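Local structure of DNA repair and recombination protein radB (Thermococcus kodakarensis, 2CVH) at residues Pro28-Lys33 with Leu182-Lys187; Leu190-Leu195 with Met206-Ile211; Leu2-Lys7 with Thr34-Gln39; Val21-Tyr26 with Cys176-Arg181. The protein probably takes part in DNA repair and homologous recombination as a RecA-like ATPase of very weak activity that binds DNA without promoting strand exchange. One frame throughout, in Å; residues are numbered along the deposited sequence.

Interaction 1 of 4, residues Pro28-Lys33 with Leu182-Lys187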
loop_
_atom_site.group_PDB
_atom_site.type_symbol
_atom_site.label_atom_id
_atom_site.label_comp_id
_atom_site.label_asym_id
_atom_site.label_seq_id
_atom_site.Cartn_x
_atom_site.Cartn_y
_atom_site.Cartn_z
ATOM N N PRO A 28 4.857 10.971 0.273
ATOM C CA PRO A 28 4.115 12.004 1.003
ATOM C C PRO A 28 2.610 11.961 0.713
ATOM O O PRO A 28 2.148 11.170 -0.122
ATOM C CB PRO A 28 4.746 13.292 0.484
ATOM C CG PRO A 28 5.029 12.965 -0.933
ATOM C CD PRO A 28 5.581 11.548 -0.875
ATOM N N TYR A 29 1.836 12.783 1.407
ATOM C CA TYR A 29 0.397 12.789 1.163
ATOM C C TYR A 29 0.147 13.285 -0.246
ATOM O O TYR A 29 0.934 14.060 -0.781
ATOM C CB TYR A 29 -0.331 13.640 2.201
ATOM C CG TYR A 29 -0.214 13.031 3.573
ATOM C CD1 TYR A 29 0.783 13.445 4.455
ATOM C CD2 TYR A 29 -1.072 12.008 3.980
ATOM C CE1 TYR A 29 0.926 12.861 5.712
ATOM C CE2 TYR A 29 -0.937 11.415 5.234
ATOM C CZ TYR A 29 0.063 11.848 6.094
ATOM O OH TYR A 29 0.200 11.286 7.343
ATOM N N ALA A 30 -0.906 12.782 -0.873
ATOM C CA ALA A 30 -1.230 13.151 -2.248
ATOM C C ALA A 30 -0.164 12.658 -3.234
ATOM O O ALA A 30 -0.188 13.022 -4.416
ATOM C CB ALA A 30 -1.432 14.657 -2.377
ATOM N N SER A 31 0.747 11.798 -2.760
ATOM C CA SER A 31 1.792 11.234 -3.628
ATOM C C SER A 31 1.097 10.232 -4.529
ATOM O O SER A 31 1.625 9.864 -5.582
ATOM C CB SER A 31 2.884 10.524 -2.812
ATOM O OG SER A 31 2.384 9.400 -2.074
ATOM N N GLY A 32 -0.077 9.762 -4.085
ATOM C CA GLY A 32 -0.847 8.812 -4.869
ATOM C C GLY A 32 -0.814 7.391 -4.334
ATOM O O GLY A 32 -1.327 6.482 -4.991
ATOM N N LYS A 33 -0.226 7.177 -3.156
ATOM C CA LYS A 33 -0.140 5.829 -2.588
ATOM C C LYS A 33 -1.511 5.235 -2.236
ATOM O O LYS A 33 -1.821 4.101 -2.624
ATOM C CB LYS A 33 0.836 5.777 -1.424
ATOM C CG LYS A 33 0.574 6.711 -0.301
ATOM C CD LYS A 33 1.760 6.699 0.654
ATOM C CE LYS A 33 1.392 7.276 2.003
ATOM N NZ LYS A 33 1.159 8.737 2.008
ATOM N N LEU A 182 6.912 6.804 -4.248
ATOM C CA LEU A 182 6.145 7.652 -5.136
ATOM C C LEU A 182 6.561 9.092 -4.879
ATOM O O LEU A 182 6.624 9.535 -3.732
ATOM C CB LEU A 182 4.646 7.480 -4.895
ATOM C CG LEU A 182 4.018 6.091 -4.878
ATOM C CD1 LEU A 182 2.523 6.287 -4.835
ATOM C CD2 LEU A 182 4.388 5.263 -6.087
ATOM N N ASP A 183 6.919 9.803 -5.938
ATOM C CA ASP A 183 7.315 11.195 -5.780
ATOM C C ASP A 183 6.414 12.078 -6.606
ATOM O O ASP A 183 5.897 11.646 -7.654
ATOM C CB ASP A 183 8.752 11.411 -6.267
ATOM C CG ASP A 183 9.765 10.638 -5.461
ATOM O OD1 ASP A 183 9.703 10.646 -4.211
ATOM O OD2 ASP A 183 10.622 10.013 -6.102
ATOM N N LYS A 184 6.307 13.340 -6.186
ATOM C CA LYS A 184 5.491 14.329 -6.899
ATOM C C LYS A 184 6.299 15.128 -7.912
ATOM O O LYS A 184 7.380 15.604 -7.579
ATOM C CB LYS A 184 4.921 15.342 -5.920
ATOM C CG LYS A 184 4.034 14.789 -4.878
ATOM C CD LYS A 184 3.574 15.894 -3.979
ATOM C CE LYS A 184 2.582 15.378 -2.973
ATOM N NZ LYS A 184 2.233 16.401 -1.951
ATOM N N LEU A 185 5.815 15.241 -9.145
ATOM C CA LEU A 185 6.480 16.088 -10.136
ATOM C C LEU A 185 5.815 17.469 -9.959
ATOM O O LEU A 185 4.670 17.542 -9.520
ATOM C CB LEU A 185 6.336 15.514 -11.541
ATOM C CG LEU A 185 7.206 14.251 -11.757
ATOM C CD1 LEU A 185 7.186 13.783 -13.194
ATOM C CD2 LEU A 185 8.628 14.531 -11.390
ATOM N N PRO A 186 6.524 18.583 -10.257
ATOM C CA PRO A 186 5.927 19.920 -10.076
ATOM C C PRO A 186 4.905 20.418 -11.114
ATOM O O PRO A 186 5.074 21.471 -11.712
ATOM C CB PRO A 186 7.160 20.817 -9.989
ATOM C CG PRO A 186 8.031 20.224 -11.038
ATOM C CD PRO A 186 7.905 18.708 -10.772
ATOM N N LYS A 187 3.876 19.617 -11.349
ATOM C CA LYS A 187 2.783 19.930 -12.253
ATOM C C LYS A 187 1.651 19.269 -11.500
ATOM O O LYS A 187 1.842 18.213 -10.922
ATOM C CB LYS A 187 2.954 19.281 -13.626
ATOM C CG LYS A 187 4.141 19.791 -14.468
ATOM C CD LYS A 187 5.476 19.173 -14.006
ATOM C CE LYS A 187 6.477 19.000 -15.154
ATOM N NZ LYS A 187 7.729 18.343 -14.690
#

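Interaction 2 of 4, residues Leu190-Leu195 with Met206-Ile211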
loop_
_atom_site.group_PDB
_atom_site.type_symbol
_atom_site.label_atom_id
_atom_site.label_comp_id
_atom_site.label_asym_id
_atom_site.label_seq_id
_atom_site.Cartn_x
_atom_site.Cartn_y
_atom_site.Cartn_z
ATOM N N LEU A 190 0.878 15.299 -11.306
ATOM C CA LEU A 190 2.008 14.577 -11.914
ATOM C C LEU A 190 2.848 13.844 -10.861
ATOM O O LEU A 190 3.270 14.431 -9.854
ATOM C CB LEU A 190 2.910 15.535 -12.697
ATOM C CG LEU A 190 3.209 15.270 -14.174
ATOM C CD1 LEU A 190 4.527 15.900 -14.489
ATOM C CD2 LEU A 190 3.278 13.798 -14.530
ATOM N N ARG A 191 3.132 12.578 -11.136
ATOM C CA ARG A 191 3.875 11.751 -10.195
ATOM C C ARG A 191 4.791 10.757 -10.903
ATOM O O ARG A 191 4.648 10.488 -12.101
ATOM C CB ARG A 191 2.876 10.936 -9.359
ATOM C CG ARG A 191 1.820 11.726 -8.604
ATOM C CD ARG A 191 2.415 12.475 -7.445
ATOM N NE ARG A 191 1.380 13.200 -6.710
ATOM C CZ ARG A 191 1.060 14.484 -6.898
ATOM N NH1 ARG A 191 1.704 15.231 -7.807
ATOM N NH2 ARG A 191 0.070 15.016 -6.182
ATOM N N VAL A 192 5.703 10.175 -10.138
ATOM C CA VAL A 192 6.585 9.149 -10.682
ATOM C C VAL A 192 6.810 8.119 -9.574
ATOM O O VAL A 192 6.912 8.473 -8.397
ATOM C CB VAL A 192 7.953 9.744 -11.171
ATOM C CG1 VAL A 192 8.719 10.357 -9.989
ATOM C CG2 VAL A 192 8.804 8.658 -11.937
ATOM N N ALA A 193 6.779 6.846 -9.933
ATOM C CA ALA A 193 7.042 5.802 -8.952
ATOM C C ALA A 193 8.450 5.223 -9.256
ATOM O O ALA A 193 8.833 5.075 -10.412
ATOM C CB ALA A 193 5.976 4.692 -9.048
ATOM N N VAL A 194 9.227 4.947 -8.223
ATOM C CA VAL A 194 10.529 4.359 -8.428
ATOM C C VAL A 194 10.533 3.012 -7.719
ATOM O O VAL A 194 10.159 2.916 -6.544
ATOM C CB VAL A 194 11.651 5.250 -7.861
ATOM C CG1 VAL A 194 13.018 4.600 -8.107
ATOM C CG2 VAL A 194 11.610 6.630 -8.508
ATOM N N LEU A 195 10.867 1.972 -8.481
ATOM C CA LEU A 195 10.961 0.598 -7.974
ATOM C C LEU A 195 12.325 0.462 -7.303
ATOM O O LEU A 195 13.321 0.146 -7.952
ATOM C CB LEU A 195 10.871 -0.396 -9.126
ATOM C CG LEU A 195 10.691 -1.852 -8.724
ATOM C CD1 LEU A 195 9.476 -2.016 -7.806
ATOM C CD2 LEU A 195 10.540 -2.677 -9.951
ATOM N N MET A 206 11.527 3.499 -13.277
ATOM C CA MET A 206 10.435 4.420 -12.950
ATOM C C MET A 206 9.243 4.294 -13.869
ATOM O O MET A 206 9.373 3.836 -14.992
ATOM C CB MET A 206 10.893 5.868 -13.129
ATOM C CG MET A 206 12.214 6.186 -12.508
ATOM S SD MET A 206 12.897 7.680 -13.219
ATOM C CE MET A 206 13.345 8.396 -11.701
ATOM N N ALA A 207 8.123 4.862 -13.418
ATOM C CA ALA A 207 6.868 4.876 -14.168
ATOM C C ALA A 207 6.203 6.195 -13.815
ATOM O O ALA A 207 6.066 6.547 -12.638
ATOM C CB ALA A 207 5.969 3.715 -13.745
ATOM N N TYR A 208 5.862 6.961 -14.840
ATOM C CA TYR A 208 5.190 8.243 -14.649
ATOM C C TYR A 208 3.666 8.004 -14.658
ATOM O O TYR A 208 3.158 7.129 -15.386
ATOM C CB TYR A 208 5.572 9.207 -15.787
ATOM C CG TYR A 208 7.015 9.651 -15.720
ATOM C CD1 TYR A 208 7.424 10.607 -14.786
ATOM C CD2 TYR A 208 7.989 9.054 -16.536
ATOM C CE1 TYR A 208 8.777 10.949 -14.655
ATOM C CE2 TYR A 208 9.348 9.395 -16.414
ATOM C CZ TYR A 208 9.729 10.338 -15.472
ATOM O OH TYR A 208 11.057 10.669 -15.325
ATOM N N PHE A 209 2.937 8.744 -13.838
ATOM C CA PHE A 209 1.494 8.598 -13.832
ATOM C C PHE A 209 0.896 9.917 -13.364
ATOM O O PHE A 209 1.635 10.818 -12.959
ATOM C CB PHE A 209 1.076 7.399 -12.935
ATOM C CG PHE A 209 1.374 7.587 -11.449
ATOM C CD1 PHE A 209 2.630 7.259 -10.919
ATOM C CD2 PHE A 209 0.381 8.035 -10.575
ATOM C CE1 PHE A 209 2.879 7.373 -9.552
ATOM C CE2 PHE A 209 0.630 8.151 -9.201
ATOM C CZ PHE A 209 1.885 7.816 -8.694
ATOM N N ARG A 210 -0.426 10.051 -13.450
ATOM C CA ARG A 210 -1.094 11.267 -12.971
ATOM C C ARG A 210 -2.336 10.923 -12.155
ATOM O O ARG A 210 -2.988 9.920 -12.389
ATOM C CB ARG A 210 -1.450 12.227 -14.130
ATOM C CG ARG A 210 -2.242 11.592 -15.213
ATOM C CD ARG A 210 -2.460 12.499 -16.400
ATOM N NE ARG A 210 -2.927 11.719 -17.549
ATOM C CZ ARG A 210 -4.183 11.690 -17.993
ATOM N NH1 ARG A 210 -5.129 12.402 -17.392
ATOM N NH2 ARG A 210 -4.485 10.972 -19.064
ATOM N N ILE A 211 -2.576 11.704 -11.119
ATOM C CA ILE A 211 -3.735 11.532 -10.274
ATOM C C ILE A 211 -4.833 12.350 -10.922
ATOM O O ILE A 211 -4.682 13.565 -11.083
ATOM C CB ILE A 211 -3.484 12.058 -8.848
ATOM C CG1 ILE A 211 -2.349 11.218 -8.195
ATOM C CG2 ILE A 211 -4.819 12.041 -8.042
ATOM C CD1 ILE A 211 -1.932 11.654 -6.792
#

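Interaction 3 of 4, residues Leu2-Lys7 with Thr34-Gln39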
loop_
_atom_site.group_PDB
_atom_site.type_symbol
_atom_site.label_atom_id
_atom_site.label_comp_id
_atom_site.label_asym_id
_atom_site.label_seq_id
_atom_site.Cartn_x
_atom_site.Cartn_y
_atom_site.Cartn_z
ATOM N N LEU A 2 -1.483 -8.532 -9.333
ATOM C CA LEU A 2 -2.704 -7.768 -9.172
ATOM C C LEU A 2 -2.511 -6.417 -9.895
ATOM O O LEU A 2 -1.816 -5.555 -9.384
ATOM C CB LEU A 2 -2.921 -7.556 -7.682
ATOM C CG LEU A 2 -4.359 -7.604 -7.211
ATOM C CD1 LEU A 2 -4.434 -7.016 -5.820
ATOM C CD2 LEU A 2 -5.212 -6.795 -8.148
ATOM N N SER A 3 -3.101 -6.237 -11.077
ATOM C CA SER A 3 -2.947 -4.994 -11.850
ATOM C C SER A 3 -3.286 -3.697 -11.121
ATOM O O SER A 3 -4.158 -3.668 -10.246
ATOM C CB SER A 3 -3.725 -5.076 -13.164
ATOM O OG SER A 3 -3.701 -3.830 -13.857
ATOM N N THR A 4 -2.547 -2.634 -11.461
ATOM C CA THR A 4 -2.725 -1.282 -10.888
ATOM C C THR A 4 -3.670 -0.473 -11.783
ATOM O O THR A 4 -4.050 0.644 -11.447
ATOM C CB THR A 4 -1.390 -0.453 -10.824
ATOM O OG1 THR A 4 -0.848 -0.311 -12.144
ATOM C CG2 THR A 4 -0.363 -1.114 -9.939
ATOM N N GLY A 5 -4.021 -1.040 -12.930
ATOM C CA GLY A 5 -4.913 -0.357 -13.840
ATOM C C GLY A 5 -4.170 0.715 -14.595
ATOM O O GLY A 5 -4.778 1.489 -15.328
ATOM N N THR A 6 -2.845 0.699 -14.469
ATOM C CA THR A 6 -1.966 1.661 -15.124
ATOM C C THR A 6 -0.877 0.902 -15.898
ATOM O O THR A 6 -0.147 0.057 -15.341
ATOM C CB THR A 6 -1.329 2.556 -14.077
ATOM O OG1 THR A 6 -2.355 3.019 -13.188
ATOM C CG2 THR A 6 -0.671 3.739 -14.715
ATOM N N LYS A 7 -0.796 1.189 -17.192
ATOM C CA LYS A 7 0.160 0.553 -18.092
ATOM C C LYS A 7 1.625 0.718 -17.631
ATOM O O LYS A 7 2.404 -0.220 -17.667
ATOM C CB LYS A 7 -0.054 1.138 -19.487
ATOM C CG LYS A 7 0.224 0.226 -20.631
ATOM C CD LYS A 7 1.653 0.310 -21.098
ATOM C CE LYS A 7 1.901 -0.650 -22.254
ATOM N NZ LYS A 7 3.318 -0.565 -22.697
ATOM N N THR A 34 -2.353 6.026 -1.576
ATOM C CA THR A 34 -3.708 5.606 -1.236
ATOM C C THR A 34 -4.572 5.404 -2.507
ATOM O O THR A 34 -5.293 4.403 -2.648
ATOM C CB THR A 34 -4.361 6.641 -0.311
ATOM O OG1 THR A 34 -3.498 6.855 0.824
ATOM C CG2 THR A 34 -5.744 6.139 0.168
ATOM N N THR A 35 -4.461 6.322 -3.458
ATOM C CA THR A 35 -5.230 6.173 -4.680
ATOM C C THR A 35 -4.801 4.902 -5.392
ATOM O O THR A 35 -5.628 4.199 -5.958
ATOM C CB THR A 35 -5.085 7.414 -5.622
ATOM O OG1 THR A 35 -5.379 8.599 -4.878
ATOM C CG2 THR A 35 -6.065 7.340 -6.809
ATOM N N LEU A 36 -3.508 4.593 -5.347
ATOM C CA LEU A 36 -2.989 3.391 -5.999
ATOM C C LEU A 36 -3.635 2.173 -5.319
ATOM O O LEU A 36 -4.105 1.239 -5.984
ATOM C CB LEU A 36 -1.466 3.319 -5.837
ATOM C CG LEU A 36 -0.580 2.707 -6.929
ATOM C CD1 LEU A 36 0.666 2.119 -6.258
ATOM C CD2 LEU A 36 -1.296 1.646 -7.758
ATOM N N ALA A 37 -3.645 2.194 -3.993
ATOM C CA ALA A 37 -4.240 1.116 -3.211
ATOM C C ALA A 37 -5.713 0.942 -3.589
ATOM O O ALA A 37 -6.146 -0.178 -3.911
ATOM C CB ALA A 37 -4.108 1.425 -1.716
ATOM N N LEU A 38 -6.448 2.058 -3.604
ATOM C CA LEU A 38 -7.875 2.076 -3.951
ATOM C C LEU A 38 -8.133 1.496 -5.337
ATOM O O LEU A 38 -9.037 0.680 -5.522
ATOM C CB LEU A 38 -8.439 3.512 -3.907
ATOM C CG LEU A 38 -9.087 4.199 -2.689
ATOM C CD1 LEU A 38 -9.617 5.601 -3.075
ATOM C CD2 LEU A 38 -10.249 3.381 -2.181
ATOM N N GLN A 39 -7.324 1.913 -6.308
ATOM C CA GLN A 39 -7.464 1.461 -7.669
ATOM C C GLN A 39 -7.134 -0.001 -7.863
ATOM O O GLN A 39 -7.810 -0.695 -8.630
ATOM C CB GLN A 39 -6.609 2.321 -8.592
ATOM C CG GLN A 39 -6.678 1.935 -10.063
ATOM C CD GLN A 39 -6.369 3.114 -10.981
ATOM O OE1 GLN A 39 -5.597 3.003 -11.941
ATOM N NE2 GLN A 39 -7.004 4.243 -10.705
#

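Interaction 4 of 4, residues Val21-Tyr26 with Cys176-Arg181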
loop_
_atom_site.group_PDB
_atom_site.type_symbol
_atom_site.label_atom_id
_atom_site.label_comp_id
_atom_site.label_asym_id
_atom_site.label_seq_id
_atom_site.Cartn_x
_atom_site.Cartn_y
_atom_site.Cartn_z
ATOM N N VAL A 21 3.633 -11.630 -1.167
ATOM C CA VAL A 21 4.743 -10.788 -0.705
ATOM C C VAL A 21 4.215 -9.445 -0.225
ATOM O O VAL A 21 3.046 -9.096 -0.477
ATOM C CB VAL A 21 5.841 -10.554 -1.800
ATOM C CG1 VAL A 21 6.426 -11.899 -2.271
ATOM C CG2 VAL A 21 5.293 -9.784 -2.957
ATOM N N LEU A 22 5.022 -8.768 0.589
ATOM C CA LEU A 22 4.656 -7.462 1.087
ATOM C C LEU A 22 5.344 -6.428 0.206
ATOM O O LEU A 22 6.559 -6.485 0.009
ATOM C CB LEU A 22 5.101 -7.242 2.520
ATOM C CG LEU A 22 4.596 -8.115 3.671
ATOM C CD1 LEU A 22 4.618 -7.280 4.938
ATOM C CD2 LEU A 22 3.205 -8.623 3.437
ATOM N N THR A 23 4.546 -5.587 -0.439
ATOM C CA THR A 23 5.074 -4.517 -1.258
ATOM C C THR A 23 4.837 -3.251 -0.449
ATOM O O THR A 23 3.724 -3.013 0.021
ATOM C CB THR A 23 4.351 -4.383 -2.609
ATOM O OG1 THR A 23 4.513 -5.587 -3.378
ATOM C CG2 THR A 23 4.941 -3.195 -3.414
ATOM N N GLN A 24 5.904 -2.528 -0.130
ATOM C CA GLN A 24 5.750 -1.263 0.577
ATOM C C GLN A 24 5.564 -0.207 -0.512
ATOM O O GLN A 24 6.170 -0.291 -1.591
ATOM C CB GLN A 24 6.996 -0.915 1.400
ATOM C CG GLN A 24 6.995 0.529 1.897
ATOM C CD GLN A 24 8.224 0.927 2.697
ATOM O OE1 GLN A 24 8.126 1.693 3.649
ATOM N NE2 GLN A 24 9.369 0.419 2.323
ATOM N N VAL A 25 4.641 0.712 -0.292
ATOM C CA VAL A 25 4.427 1.803 -1.235
ATOM C C VAL A 25 4.492 2.982 -0.313
ATOM O O VAL A 25 3.688 3.090 0.588
ATOM C CB VAL A 25 3.059 1.769 -1.958
ATOM C CG1 VAL A 25 2.938 2.988 -2.887
ATOM C CG2 VAL A 25 2.936 0.516 -2.794
ATOM N N TYR A 26 5.514 3.811 -0.458
ATOM C CA TYR A 26 5.629 4.948 0.427
ATOM C C TYR A 26 5.848 6.280 -0.321
ATOM O O TYR A 26 6.315 6.309 -1.462
ATOM C CB TYR A 26 6.714 4.676 1.481
ATOM C CG TYR A 26 8.134 4.788 0.965
ATOM C CD1 TYR A 26 8.753 3.724 0.321
ATOM C CD2 TYR A 26 8.832 5.986 1.084
ATOM C CE1 TYR A 26 10.021 3.849 -0.198
ATOM C CE2 TYR A 26 10.098 6.128 0.575
ATOM C CZ TYR A 26 10.685 5.060 -0.067
ATOM O OH TYR A 26 11.930 5.229 -0.592
ATOM N N CYS A 176 9.586 -6.405 3.410
ATOM C CA CYS A 176 8.885 -6.080 2.182
ATOM C C CYS A 176 9.824 -6.369 1.034
ATOM O O CYS A 176 10.867 -5.741 0.898
ATOM C CB CYS A 176 8.452 -4.614 2.187
ATOM S SG CYS A 176 7.261 -4.200 3.515
ATOM N N LYS A 177 9.489 -7.392 0.263
ATOM C CA LYS A 177 10.298 -7.803 -0.872
ATOM C C LYS A 177 10.292 -6.782 -1.994
ATOM O O LYS A 177 11.280 -6.633 -2.712
ATOM C CB LYS A 177 9.815 -9.158 -1.391
ATOM C CG LYS A 177 10.721 -10.342 -1.011
ATOM C CD LYS A 177 11.084 -10.324 0.459
ATOM C CE LYS A 177 11.979 -11.467 0.836
ATOM N NZ LYS A 177 12.380 -11.262 2.258
ATOM N N ASP A 178 9.160 -6.122 -2.179
ATOM C CA ASP A 178 9.026 -5.117 -3.219
ATOM C C ASP A 178 8.794 -3.771 -2.546
ATOM O O ASP A 178 8.097 -3.688 -1.525
ATOM C CB ASP A 178 7.862 -5.460 -4.149
ATOM C CG ASP A 178 8.038 -6.787 -4.846
ATOM O OD1 ASP A 178 9.162 -7.323 -4.797
ATOM O OD2 ASP A 178 7.057 -7.286 -5.448
ATOM N N ILE A 179 9.416 -2.727 -3.087
ATOM C CA ILE A 179 9.296 -1.396 -2.518
ATOM C C ILE A 179 9.179 -0.379 -3.640
ATOM O O ILE A 179 10.009 -0.347 -4.562
ATOM C CB ILE A 179 10.523 -1.032 -1.629
ATOM C CG1 ILE A 179 10.708 -2.076 -0.514
ATOM C CG2 ILE A 179 10.349 0.359 -1.016
ATOM C CD1 ILE A 179 11.656 -1.650 0.599
ATOM N N LEU A 180 8.124 0.424 -3.573
ATOM C CA LEU A 180 7.873 1.466 -4.550
ATOM C C LEU A 180 7.850 2.817 -3.838
ATOM O O LEU A 180 7.161 2.992 -2.813
ATOM C CB LEU A 180 6.517 1.253 -5.213
ATOM C CG LEU A 180 6.334 0.533 -6.534
ATOM C CD1 LEU A 180 4.839 0.513 -6.840
ATOM C CD2 LEU A 180 7.080 1.248 -7.628
ATOM N N ARG A 181 8.603 3.777 -4.373
ATOM C CA ARG A 181 8.628 5.121 -3.794
ATOM C C ARG A 181 7.825 5.991 -4.764
ATOM O O ARG A 181 7.991 5.870 -5.989
ATOM C CB ARG A 181 10.058 5.659 -3.696
ATOM C CG ARG A 181 10.156 6.981 -2.944
ATOM C CD ARG A 181 11.569 7.590 -2.993
ATOM N NE ARG A 181 11.856 8.241 -4.271
ATOM C CZ ARG A 181 12.955 8.040 -5.000
ATOM N NH1 ARG A 181 13.893 7.195 -4.585
ATOM N NH2 ARG A 181 13.132 8.700 -6.147
HETATM O O HOH W 1 7.638 -9.817 1.748
HETATM O O HOH W 2 4.584 -6.201 -5.914
#

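Interaction 1 of 4, residues Pro28-Lys33 with Leu182-Lys187
K184 and L182, two residues apart on one strand, meet the P-loop in different ways, one by a weak hydrogen bond and one by hydrocarbon. The polar part is that single weak bond, from K184 NZ to Y29 O at 2.9 Å. The lysine chain is stretched out beyond CG, and this brings its ammonium up to the turn P28-S31, a type II beta turn. On the way K184 CE passes P28 CG at 4.0 Å, the lysine and the proline ring sliding past each other in opposite directions, and NZ ends near A30 CB. The same proline sets its CD 3.6 Å from the carbonyl oxygen L182 O.

The apolar part belongs to L182. Its first torsion (chi1 -51°) sets CG beside the backbone N. Its CD1 is pressed against the start of helix 33-44, 3.3 Å from K33 N and 3.8 Å from K33 CB. L182 CB lies 4.1 Å from S31 CB. G32, at the N-cap position, leaves its backbone carbon close to the same methyl CD1.

K33 bends at chi4 and turns its amine away from the strand, to Q154 OE1 and G27 O. P28 through K33 belong to the predicted ATP site, the Walker A motif. The chemistry implies a loop backed by leucine on its buried side, while on the exposed side the ammonium of K184, held only weakly by Y29 O, probably leaves a positive charge beside the turn.

Interaction 2 of 4, residues Leu190-Leu195 with Met206-Ile211
R191 and F209 form the tight centre of this antiparallel pair. R191 CB sits over one face of the phenylalanine ring, displaced toward its rim, in a CH-pi contact 3.5 Å from the centroid; CG comes near CE2 and CZ. F209 CG lies between its own backbone N and carbonyl carbon (chi1 66°), on the side of R191. A193 CB comes to 4.1 Å from F209 CE1; from helix 7-12, L9 touches A193 and L12 touches A207.

Two hydrogen-bonded pairs join the backbones. R191 N gives to F209 O at 2.9 Å and F209 N gives back to R191 O; A193 N reaches A207 O at 2.8 Å, answered by A207 N to A193 O.

The side bearing V192, V194, M206 and Y208 is looser. V192 CG2 lies over one face of the Y208 ring, 3.9 Å from its centroid, the two side chains pointing the same way. V194 CG2 only grazes M206 CE at 4.0 Å, and both M206 and Y208 are solvent-exposed.

The R191 chain bends at chi2, which places CD; further out NH1 bonds to L190 O at 2.7 Å from above the carbonyl plane, NH2 bonds to A30 O in the P-loop, and I211 CD1 packs near NE. A guanidinium held by backbone carbonyls, with its aliphatic stem against an aromatic ring, thus ties the hairpin to the predicted ATP site.

Interaction 3 of 4, residues Leu2-Lys7 with Thr34-Gln39
T4 and L36 cross obliquely, methyl against methyl, where the segment leading into helix 7-12 meets the P-loop helix. T4 CG2 lies 3.6 Å from L36 CD2, and the same leucine methyl is 3.7 Å from T4 CB. The threonine torsion sorts its two branches: with OG1 between the backbone N and the carbonyl carbon (chi1 59°), CG2 faces the leucine. The hydroxyl finds its stronger partner in D10 OD1, and it also accepts a bond from T6 N at 3.2 Å in an ST turn.

Q39 approaches from one helical turn further on. Its chain, extended beyond CG, runs to the T4 carbonyl, with CG 3.2 Å from T4 O, and it crosses the T6 side chain at about a right angle. A second ST turn, from G5 N to S3 OG at 3.0 Å, precedes that of T4.

The contact is buried and places the N-terminal segment against the flank of helix 33-44. F17 touches both T4 and L36, I216 of strand 215-218 touches L36 and T6, and M65 of helix 59-67 lies on Q39.

Interaction 4 of 4, residues Val21-Tyr26 with Cys176-Arg181
The Y26 ring meets R181 and I179 from different directions. Y26 CG lies between its own backbone N and carbonyl carbon (chi1 75°), on the side of strand 178-184. R181 CA lies over one face, 4.1 Å above the plane and displaced toward the rim, and I179 CG2 meets the edge in the ring plane, 3.6 Å from CE1. At the far end R181 CD is 3.4 Å from Y26 OH; the guanidinium itself is steeply turned against the ring, their planes 68° apart. Y26 OH bonds to E196 and R181 NH1 forms a salt bridge with the same acid, while R181 NE also pairs with D183. The Q24 amide lies on the same side, its NE2 3.5 Å from both I179 CG2 and I179 CD1.

Strands 22-26 and 178-184 run parallel, and their backbone bonds pass back and forth: Q24 N to D178 O at 2.8 Å, L180 N to Q24 O, Y26 N to L180 O. The pairing frays toward C176, where D178 N reaches L22 O only weakly. This is the middle of the sheet of the RecA-like P-loop fold: strand 22-26 leads straight into the Walker A loop, and strand 149-153 flanks it on the side away from strand 178-184.

On the sheet face carrying T23, V25, D178 and L180, a water bridges T23 OG1 (2.6 Å) and D178 OD2 (2.7 Å), donating to each. D178 OD2 also pairs with R199 in a salt bridge. At the opening of the strands C176 SG nestles against L22 CB and Q24 CB, both at 3.9 Å.

How the interactions relate
From the N terminus, interaction 3 comes first, closing a loop of 26 residues that contains strand 22-26 and the P-loop. Interactions 4 and 1 then span about 150 residues each and cross one another, since strand 22-26 and the P-loop return in the same order to successive parts of strand 178-184; both also cross interaction 3. Interaction 2, a short hairpin, follows in series after all of them. The contacts touch one another at several points: Y26 O probably hydrogen-bonds to L182 N between interactions 4 and 1, as does V194 N to R181 O between 2 and 4, and L36 packs on V25 between 3 and 4. Together they tie the central strands, the P-loop helix and the C-terminal hairpin.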